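Local coordinates for endonuclease V (Homo sapiens, PDB 6OZE), which cleaves inosine-containing RNA as a metal-ion-dependent endoribonuclease of the RNase H clan, at residues Asp22-Thr25 and Gln29-Pro32; Ile201-Gly204 and Ser208-Ala211. The protein carries 4 engineered substitutions. All blocks are in the same frame, centred on the assembly; numbering follows the deposited sequence.

In the fold
The two contacts stand in series along the chain and meet in space, their centres about 10 Å apart on the same side of the protein. Interaction 1 ties together two parts of the long connection between helix 3-17 and strand 39-47; interaction 2 folds the start of helix 209-218 against strand 199-205. Their junction is the side chain of Asp24, whose OD2 lies 2.8 Å from Ser208 OG, probably a hydrogen bond, while its OD1 rests 3.5 Å from Ala211 CB. The loop is thus fastened to the beginning of the helix. A bound sodium ion lies about 12 Å from the side chain of Gln29, too far for Gln29 to coordinate it.

Interaction 1: Asp22-Thr25 and Gln29-Pro32; sequences DRDT and QRDP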
ATOM      1  N   ASP A  22       0.791  10.189  11.636  1.00 44.62           N
ATOM      2  CA  ASP A  22       0.225   8.882  11.959  1.00 49.34           C
ATOM      3  C   ASP A  22      -1.119   8.979  12.672  1.00 53.15           C
ATOM      4  O   ASP A  22      -1.475   8.099  13.465  1.00 60.52           O
ATOM      5  CB  ASP A  22       1.214   8.009  12.733  1.00 63.13           C
ATOM      6  CG  ASP A  22       1.647   8.634  14.038  1.00 80.01           C
ATOM      7  OD1 ASP A  22       1.532   9.869  14.174  1.00 89.00           O
ATOM      8  OD2 ASP A  22       2.109   7.886  14.925  1.00 89.68           O
ATOM      9  N   ARG A  23      -1.878  10.028  12.389  1.00 36.43           N
ATOM     10  CA  ARG A  23      -3.207  10.225  12.925  1.00 38.26           C
ATOM     11  C   ARG A  23      -4.140  10.563  11.776  1.00 33.99           C
ATOM     12  O   ARG A  23      -3.709  10.866  10.658  1.00 35.52           O
ATOM     13  CB  ARG A  23      -3.226  11.362  13.950  1.00 43.12           C
ATOM     14  CG  ARG A  23      -2.949  12.709  13.329  1.00 48.86           C
ATOM     15  CD  ARG A  23      -2.862  13.802  14.376  1.00 61.31           C
ATOM     16  NE  ARG A  23      -2.509  15.078  13.764  1.00 70.54           N
ATOM     17  CZ  ARG A  23      -3.388  15.907  13.210  1.00 74.35           C
ATOM     18  NH1 ARG A  23      -4.679  15.597  13.192  1.00 68.82           N
ATOM     19  NH2 ARG A  23      -2.976  17.047  12.673  1.00 79.30           N
ATOM     20  N   ASP A  24      -5.434  10.498  12.059  1.00 36.98           N
ATOM     21  CA  ASP A  24      -6.421  10.878  11.063  1.00 31.04           C
ATOM     22  C   ASP A  24      -6.449  12.391  10.923  1.00 38.84           C
ATOM     23  O   ASP A  24      -6.361  13.124  11.911  1.00 40.72           O
ATOM     24  CB  ASP A  24      -7.794  10.364  11.492  1.00 31.74           C
ATOM     25  CG  ASP A  24      -7.846   8.849  11.532  1.00 33.70           C
ATOM     26  OD1 ASP A  24      -7.389   8.223  10.553  1.00 35.24           O
ATOM     27  OD2 ASP A  24      -8.319   8.303  12.554  1.00 37.99           O
ATOM     28  N   THR A  25      -6.547  12.860   9.682  1.00 33.88           N
ATOM     29  CA  THR A  25      -6.590  14.285   9.409  1.00 34.70           C
ATOM     30  C   THR A  25      -7.874  14.743   8.733  1.00 40.30           C
ATOM     31  O   THR A  25      -8.086  15.956   8.612  1.00 40.32           O
ATOM     32  CB  THR A  25      -5.379  14.719   8.556  1.00 37.65           C
ATOM     33  OG1 THR A  25      -5.383  14.026   7.303  1.00 37.16           O
ATOM     34  CG2 THR A  25      -4.071  14.412   9.281  1.00 41.45           C
ATOM     35  N   GLN A  29     -12.472  10.103   7.921  1.00 30.36           N
ATOM     36  CA  GLN A  29     -11.755   9.002   8.551  1.00 27.49           C
ATOM     37  C   GLN A  29     -12.269   8.705   9.947  1.00 31.88           C
ATOM     38  O   GLN A  29     -12.047   7.600  10.452  1.00 33.97           O
ATOM     39  CB  GLN A  29     -10.262   9.337   8.617  1.00 26.43           C
ATOM     40  CG  GLN A  29      -9.611   9.493   7.257  1.00 26.53           C
ATOM     41  CD  GLN A  29      -8.224  10.069   7.368  1.00 26.69           C
ATOM     42  OE1 GLN A  29      -8.011  11.040   8.093  1.00 29.62           O
ATOM     43  NE2 GLN A  29      -7.261   9.464   6.668  1.00 27.96           N
ATOM     44  N   ARG A  30     -12.935   9.667  10.579  1.00 32.53           N
ATOM     45  CA  ARG A  30     -13.415   9.537  11.943  1.00 35.26           C
ATOM     46  C   ARG A  30     -14.889   9.162  12.004  1.00 40.89           C
ATOM     47  O   ARG A  30     -15.488   9.206  13.082  1.00 44.07           O
ATOM     48  CB  ARG A  30     -13.145  10.825  12.727  1.00 41.61           C
ATOM     49  CG  ARG A  30     -11.662  11.229  12.738  1.00 40.53           C
ATOM     50  CD  ARG A  30     -11.412  12.488  13.551  1.00 54.92           C
ATOM     51  NE  ARG A  30     -11.813  13.701  12.845  1.00 68.38           N
ATOM     52  CZ  ARG A  30     -10.973  14.498  12.189  1.00 68.68           C
ATOM     53  NH1 ARG A  30      -9.679  14.215  12.146  1.00 62.14           N
ATOM     54  NH2 ARG A  30     -11.429  15.583  11.577  1.00 69.61           N
ATOM     55  N   ASP A  31     -15.486   8.809  10.873  1.00 34.03           N
ATOM     56  CA  ASP A  31     -16.876   8.377  10.832  1.00 34.84           C
ATOM     57  C   ASP A  31     -16.943   6.869  10.660  1.00 32.53           C
ATOM     58  O   ASP A  31     -16.192   6.305   9.862  1.00 33.04           O
ATOM     59  CB  ASP A  31     -17.585   9.027   9.646  1.00 34.91           C
ATOM     60  CG  ASP A  31     -19.062   8.711   9.619  1.00 38.72           C
ATOM     61  OD1 ASP A  31     -19.820   9.374  10.357  1.00 44.26           O
ATOM     62  OD2 ASP A  31     -19.460   7.786   8.882  1.00 36.79           O
ATOM     63  N   PRO A  32     -17.840   6.195  11.392  1.00 36.27           N
ATOM     64  CA  PRO A  32     -17.879   4.723  11.324  1.00 34.55           C
ATOM     65  C   PRO A  32     -18.097   4.167   9.927  1.00 31.47           C
ATOM     66  O   PRO A  32     -17.478   3.158   9.567  1.00 39.14           O
ATOM     67  CB  PRO A  32     -19.017   4.361  12.287  1.00 39.97           C
ATOM     68  CG  PRO A  32     -19.040   5.499  13.268  1.00 45.66           C
ATOM     69  CD  PRO A  32     -18.681   6.729  12.475  1.00 43.24           C
TER
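The side chain of Asp24 overlaps the stem of Gln29: its OD1 rests 3.6 Å from Gln29 CB, while its OD2 is hydrogen-bonded to Ser208 OG, and the two side chains pass at a slant, with carboxylate and amide planes 60° apart. From this crossing the Gln29 amide reaches back to the chain of the first segment. CG sits anti to the carbonyl carbon (chi1 -63°) and the chain runs on extended, which carries OE1 to the backbone N of Thr25. That hydrogen bond is short, 2.8 Å from Thr25 N to Gln29 OE1, but bent at the hydrogen (136°), and the donor lies in the carbonyl plane. The same oxygen also accepts from Glu26 N, so two successive backbone amides are gripped by one side-chain carbonyl. This is a local loop closure, in which a glutamine in a 3-10 turn ties down the chain a few residues earlier, in the connection that leads from helix 3-17 into the central sheet of the RNase H-like fold. Because Gln29 NE2 in turn donates to Arg206 O, both ends of the buried amide are engaged and its rotation is fixed. With an alanine here, the amides of Thr25 and Glu26 and the carbonyl of Arg206 would probably lose this partner, and a gap would open beside Asp24 CB, where the amide lay. Arg30 lies along the more exposed margin, its CG 4.2 Å from Asp24 CB. A bend at chi3 turns its guanidinium toward the first segment, where Asp24 O lies at the edge of the group, 3.5 Å from NH1.

Interaction 2: Ile201-Gly204 and Ser208-Ala211; sequences ISVG and SLEA
A strand-turn-helix connection, with a capped helix start folded back on the strand before it, brings Ile201-Gly204 against Ser208-Ala211. At its middle Val203 points one methyl into the first turn of the helix: CG2 stands 3.4 Å from Leu209 N, so the methyl meets mainly backbone, with CB of Leu209 beside it at 3.9 Å. The other methyl, CG1, takes the place anti to the backbone N (chi1 170°), which leaves CG2 to make this approach. Leu209 answers from the helix by reaching along the strand. Its CD1 comes to 3.7 Å from Ile201 O and 4.1 Å from Ser202 CA, a van der Waals contact of a methyl with the strand backbone. No hydrogen bond crosses between the segments. Polar order comes instead from within the helix start, where Ser208 is the N-cap: its OG accepts from Ala211 N at 3.2 Å, nearly straight at 159°, satisfying an amide that the first turn cannot pair. The same hydroxyl meets the carboxylate of Asp24, which ties the cap to the loop before strand 39-47. On the strand, Ser202 faces away from the helix, its OG bonded to Gly121 N. Around this buried contact, strand 199-205 runs antiparallel between strands 142-146 and 184-189, Leu209 touches Val184 and Met187 of the latter, and Ile201 packs on Val213 and Thr216 farther along helix 209-218.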
ATOM      1  N   ILE A 201      -1.652  -4.813   7.461  1.00 22.83           N
ATOM      2  CA  ILE A 201      -2.024  -3.423   7.232  1.00 21.30           C
ATOM      3  C   ILE A 201      -1.143  -2.531   8.092  1.00 22.37           C
ATOM      4  O   ILE A 201      -0.941  -2.808   9.277  1.00 24.21           O
ATOM      5  CB  ILE A 201      -3.502  -3.196   7.605  1.00 25.51           C
ATOM      6  CG1 ILE A 201      -4.409  -4.229   6.913  1.00 25.47           C
ATOM      7  CG2 ILE A 201      -3.909  -1.740   7.302  1.00 23.38           C
ATOM      8  CD1 ILE A 201      -4.246  -4.293   5.421  1.00 27.84           C
ATOM      9  N   SER A 202      -0.634  -1.442   7.503  1.00 21.09           N
ATOM     10  CA  SER A 202       0.095  -0.478   8.310  1.00 24.60           C
ATOM     11  C   SER A 202      -0.162   0.923   7.780  1.00 23.56           C
ATOM     12  O   SER A 202      -0.595   1.106   6.637  1.00 24.52           O
ATOM     13  CB  SER A 202       1.584  -0.811   8.379  1.00 26.04           C
ATOM     14  OG  SER A 202       2.155  -0.777   7.071  1.00 28.53           O
ATOM     15  N   VAL A 203       0.049   1.907   8.656  1.00 25.10           N
ATOM     16  CA  VAL A 203      -0.151   3.300   8.273  1.00 24.30           C
ATOM     17  C   VAL A 203       0.912   3.700   7.268  1.00 24.67           C
ATOM     18  O   VAL A 203       2.105   3.463   7.480  1.00 26.65           O
ATOM     19  CB  VAL A 203      -0.067   4.210   9.503  1.00 28.48           C
ATOM     20  CG1 VAL A 203      -0.038   5.674   9.080  1.00 33.44           C
ATOM     21  CG2 VAL A 203      -1.234   3.936  10.455  1.00 31.29           C
ATOM     22  N   GLY A 204       0.480   4.333   6.182  1.00 24.24           N
ATOM     23  CA  GLY A 204       1.408   5.032   5.322  1.00 23.79           C
ATOM     24  C   GLY A 204       1.564   6.470   5.771  1.00 23.23           C
ATOM     25  O   GLY A 204       2.639   6.886   6.209  1.00 26.12           O
ATOM     26  N   SER A 208      -4.898   6.967  10.910  1.00 26.28           N
ATOM     27  CA  SER A 208      -4.627   6.133  12.068  1.00 28.51           C
ATOM     28  C   SER A 208      -4.697   4.668  11.657  1.00 25.68           C
ATOM     29  O   SER A 208      -5.322   4.304  10.656  1.00 26.15           O
ATOM     30  CB  SER A 208      -5.629   6.409  13.190  1.00 30.00           C
ATOM     31  OG  SER A 208      -6.913   5.920  12.825  1.00 32.91           O
ATOM     32  N   LEU A 209      -4.007   3.826  12.425  1.00 27.83           N
ATOM     33  CA  LEU A 209      -3.997   2.404  12.104  1.00 27.03           C
ATOM     34  C   LEU A 209      -5.394   1.805  12.223  1.00 25.26           C
ATOM     35  O   LEU A 209      -5.813   1.024  11.360  1.00 27.00           O
ATOM     36  CB  LEU A 209      -3.014   1.677  13.016  1.00 28.46           C
ATOM     37  CG  LEU A 209      -2.938   0.158  12.836  1.00 27.77           C
ATOM     38  CD1 LEU A 209      -2.554  -0.200  11.394  1.00 24.80           C
ATOM     39  CD2 LEU A 209      -1.938  -0.411  13.819  1.00 28.31           C
ATOM     40  N   GLU A 210      -6.135   2.184  13.265  1.00 29.26           N
ATOM     41  CA  GLU A 210      -7.487   1.660  13.435  1.00 31.58           C
ATOM     42  C   GLU A 210      -8.357   1.990  12.231  1.00 32.10           C
ATOM     43  O   GLU A 210      -9.051   1.119  11.693  1.00 31.11           O
ATOM     44  CB  GLU A 210      -8.110   2.215  14.719  1.00 38.08           C
ATOM     45  CG  GLU A 210      -7.602   1.564  15.997  1.00 75.97           C
ATOM     46  CD  GLU A 210      -8.087   2.276  17.251  1.00101.87           C
ATOM     47  OE1 GLU A 210      -8.790   3.300  17.123  1.00109.27           O
ATOM     48  OE2 GLU A 210      -7.761   1.810  18.363  1.00110.49           O
ATOM     49  N   ALA A 211      -8.316   3.244  11.775  1.00 25.85           N
ATOM     50  CA  ALA A 211      -9.125   3.638  10.624  1.00 27.85           C
ATOM     51  C   ALA A 211      -8.655   2.958   9.346  1.00 27.30           C
ATOM     52  O   ALA A 211      -9.473   2.577   8.501  1.00 28.33           O
ATOM     53  CB  ALA A 211      -9.093   5.154  10.448  1.00 32.09           C
TER